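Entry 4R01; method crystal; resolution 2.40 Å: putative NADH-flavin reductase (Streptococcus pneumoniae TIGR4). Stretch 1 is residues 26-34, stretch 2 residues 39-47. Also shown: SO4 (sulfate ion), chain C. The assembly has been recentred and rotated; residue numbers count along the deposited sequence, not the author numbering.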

# COMPACT_ATOMS: atom_id res chain seq x y z
N HIS A 26 32.86 -15.42 19.80
CA HIS A 26 32.93 -16.72 19.15
C HIS A 26 34.14 -16.80 18.23
O HIS A 26 34.61 -15.79 17.72
N GLU A 27 34.65 -18.01 18.01
CA GLU A 27 35.74 -18.20 17.05
C GLU A 27 35.16 -18.53 15.67
O GLU A 27 34.54 -19.57 15.46
N VAL A 28 35.38 -17.61 14.73
CA VAL A 28 34.72 -17.68 13.44
C VAL A 28 35.69 -18.06 12.32
O VAL A 28 36.74 -17.45 12.15
N THR A 29 35.31 -19.08 11.56
CA THR A 29 36.04 -19.47 10.36
C THR A 29 35.35 -18.90 9.14
O THR A 29 34.15 -19.12 8.93
N ALA A 30 36.09 -18.16 8.32
CA ALA A 30 35.54 -17.62 7.09
C ALA A 30 35.84 -18.54 5.91
O ALA A 30 37.00 -18.84 5.62
N ILE A 31 34.79 -18.99 5.23
CA ILE A 31 34.96 -19.76 4.02
C ILE A 31 34.68 -18.85 2.83
O ILE A 31 33.54 -18.45 2.59
N VAL A 32 35.74 -18.51 2.10
CA VAL A 32 35.68 -17.49 1.06
C VAL A 32 36.30 -17.97 -0.25
O VAL A 32 36.90 -19.04 -0.32
N ARG A 33 36.16 -17.14 -1.29
CA ARG A 33 36.69 -17.47 -2.61
C ARG A 33 37.93 -16.64 -2.94
O ARG A 33 38.82 -17.10 -3.65
N SER A 34 37.98 -15.42 -2.41
CA SER A 34 39.13 -14.55 -2.63
C SER A 34 39.75 -14.13 -1.29
O SER A 34 39.50 -14.75 -0.27
N GLN A 39 36.68 -9.81 9.43
CA GLN A 39 37.47 -9.79 10.65
C GLN A 39 37.70 -11.19 11.20
O GLN A 39 38.04 -11.36 12.36
N ALA A 40 37.50 -12.19 10.35
CA ALA A 40 37.46 -13.58 10.80
C ALA A 40 38.83 -14.12 11.22
O ALA A 40 39.86 -13.75 10.65
N GLU A 41 38.83 -15.05 12.16
CA GLU A 41 40.06 -15.63 12.66
C GLU A 41 40.78 -16.51 11.65
O GLU A 41 41.85 -16.17 11.17
N SER A 42 40.11 -17.57 11.26
CA SER A 42 40.72 -18.49 10.30
C SER A 42 39.98 -18.49 8.96
O SER A 42 38.76 -18.34 8.91
N ILE A 43 40.73 -18.66 7.88
CA ILE A 43 40.17 -18.57 6.55
C ILE A 43 40.36 -19.86 5.76
O ILE A 43 41.46 -20.41 5.69
N ILE A 44 39.27 -20.35 5.18
CA ILE A 44 39.34 -21.43 4.22
C ILE A 44 39.03 -20.87 2.84
O ILE A 44 37.86 -20.63 2.51
N LYS A 45 40.06 -20.63 2.04
CA LYS A 45 39.84 -20.16 0.68
C LYS A 45 39.56 -21.36 -0.21
O LYS A 45 40.46 -22.11 -0.57
N LYS A 46 38.29 -21.53 -0.55
CA LYS A 46 37.86 -22.71 -1.28
C LYS A 46 36.54 -22.41 -1.97
O LYS A 46 35.75 -21.60 -1.49
N ASP A 47 36.31 -23.05 -3.12
CA ASP A 47 35.03 -22.89 -3.79
C ASP A 47 33.95 -23.60 -2.99
O ASP A 47 34.16 -24.73 -2.52

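The most unusual feature of this contact is a pair of like charges at its N-terminal end: Glu 27 OE1 and Glu 41 OE1 lie 3.6 Å apart, with no cation from either stretch between them. Glu 27 (chi1 60°, p; chi2 t) has its CA-to-CB bond sideways, whereas that of Glu 41 (chi1 155°, t; chi2 t) points toward the first stretch; Glu 41 OE1 lies 3.4 Å from Glu 27 CB. Both residues are exposed, so solvent can temper the repulsion.

Beyond this point the stretches pair as parallel strands, their axes inclined by 20°. The ladder begins loosely, since Val 28 O accepts two weak hydrogen bonds, from Glu 41 N (3.2 Å, 130° at the hydrogen) and from Ser 42 N (3.5 Å). It then tightens: Ala 30 N donates to Ser 42 O at 2.7 Å, Ile 44 N to Ala 30 O at 2.8 Å, Val 32 N to Ile 44 O at 3.0 Å and Lys 46 N to Val 32 O at 2.9 Å. Such pairing sends side chains alternately to the two faces of the sheet, so those of bridged residues lie next to each other.

One face carries Thr 29, Ser 42, Ile 31 and Ile 44. Thr 29 and Ser 42 are both m rotamers, and a water links their hydroxyls, 3.0 Å from Ser 42 OG and, through a weak bond, 3.4 Å from Thr 29 OG1. The methyl of Thr 29 serves the apolar side, with CG2 3.8 Å from Ile 44 CG1. Ile 31 and Ile 44 share the m, t conformation and meet at 4.1 Å between Ile 31 CG1 and Ile 44 CB.

On the other face are Ala 30, Ile 43, Val 32 and Lys 45. Ala 30 CB sits 3.5 Å from Ala 40 CB, whose CA-to-CB bond points toward the first stretch, and 4.4 Å from Ile 43 CG1. Ile 43 has chi1 m but an off-well chi2 of 93°; its CG2 packs 3.6 Å from CG2 of Val 32 (m). Lys 45 (t, t, m, t) lays its aliphatic chain along the backbone beyond the strand, with CG 3.6 Å from Arg 33 O and CE 3.2 Å from Ser 34 O.

The CA-to-CB bond of Arg 33 points away from the second stretch; with chi1 to chi3 at m, t, m, the residue binds a sulfate ion, probably from the crystallisation liquor. Its backbone N donates to sulfate O4 at 3.3 Å, while NE of Arg 33 makes a weak bond to sulfate O2 at 3.1 Å.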

# COMPACT_ATOMS: atom_id res chain seq x y z
CB HIS A 26 31.65 -16.99 18.35
CG HIS A 26 30.40 -16.78 19.14
ND1 HIS A 26 29.83 -17.76 19.92
CD2 HIS A 26 29.60 -15.69 19.26
CE1 HIS A 26 28.73 -17.30 20.49
NE2 HIS A 26 28.57 -16.04 20.11
CB GLU A 27 36.72 -19.28 17.53
CG GLU A 27 36.16 -20.68 17.74
CD GLU A 27 37.23 -21.67 18.18
OE1 GLU A 27 38.21 -21.87 17.43
OE2 GLU A 27 37.09 -22.26 19.28
CB VAL A 28 34.05 -16.33 13.09
CG1 VAL A 28 33.26 -16.44 11.79
CG2 VAL A 28 33.15 -15.87 14.22
CB THR A 29 36.15 -21.00 10.22
OG1 THR A 29 36.94 -21.52 11.29
CG2 THR A 29 36.78 -21.37 8.89
CB ALA A 30 36.09 -16.23 6.82
CB ILE A 31 34.04 -20.99 3.99
CG1 ILE A 31 34.37 -21.90 5.18
CG2 ILE A 31 34.18 -21.73 2.68
CD1 ILE A 31 33.55 -23.17 5.24
CB VAL A 32 36.40 -16.20 1.51
CG1 VAL A 32 35.71 -15.59 2.71
CG2 VAL A 32 37.86 -16.50 1.82
CB ARG A 33 35.62 -17.26 -3.68
CG ARG A 33 34.41 -18.17 -3.52
CD ARG A 33 33.33 -17.85 -4.55
NE ARG A 33 32.80 -16.50 -4.39
CZ ARG A 33 31.87 -15.96 -5.16
NH1 ARG A 33 31.35 -16.66 -6.17
NH2 ARG A 33 31.44 -14.72 -4.94
CB SER A 34 38.74 -13.32 -3.44
OG SER A 34 37.73 -12.57 -2.78
CB GLN A 39 36.78 -8.94 11.72
CG GLN A 39 36.70 -7.46 11.41
CD GLN A 39 36.01 -6.68 12.51
OE1 GLN A 39 35.50 -7.27 13.46
NE2 GLN A 39 35.98 -5.36 12.39
CB ALA A 40 36.86 -14.45 9.73
CB GLU A 41 39.67 -16.50 13.88
CG GLU A 41 40.59 -17.65 14.25
CD GLU A 41 40.06 -18.47 15.39
OE1 GLU A 41 39.13 -19.25 15.14
OE2 GLU A 41 40.56 -18.36 16.54
CB SER A 42 40.76 -19.90 10.87
OG SER A 42 41.19 -19.88 12.22
CB ILE A 43 40.79 -17.41 5.75
CG1 ILE A 43 40.44 -16.07 6.40
CG2 ILE A 43 40.33 -17.43 4.30
CD1 ILE A 43 41.47 -15.56 7.38
CB ILE A 44 38.36 -22.57 4.55
CG1 ILE A 44 38.56 -23.05 5.99
CG2 ILE A 44 38.52 -23.73 3.58
CD1 ILE A 44 37.59 -24.14 6.41
CB LYS A 45 41.03 -19.37 0.15
CG LYS A 45 40.80 -18.86 -1.27
CD LYS A 45 41.92 -17.94 -1.74
CE LYS A 45 42.02 -16.70 -0.88
NZ LYS A 45 43.05 -15.75 -1.41
CB LYS A 46 37.71 -23.89 -0.32
CG LYS A 46 37.69 -25.25 -0.98
CD LYS A 46 37.67 -26.36 0.07
CE LYS A 46 37.84 -27.72 -0.56
NZ LYS A 46 37.76 -28.82 0.44
CB ASP A 47 35.08 -23.44 -5.22
CG ASP A 47 33.80 -23.17 -5.99
OD1 ASP A 47 33.64 -22.05 -6.51
OD2 ASP A 47 32.95 -24.09 -6.07
S SO4 C . 33.18 -14.77 -0.88
O1 SO4 C . 33.48 -14.77 0.55
O2 SO4 C . 32.74 -16.11 -1.27
O3 SO4 C . 32.13 -13.80 -1.15
O4 SO4 C . 34.37 -14.40 -1.63
O HOH W 1 39.70 -22.35 13.13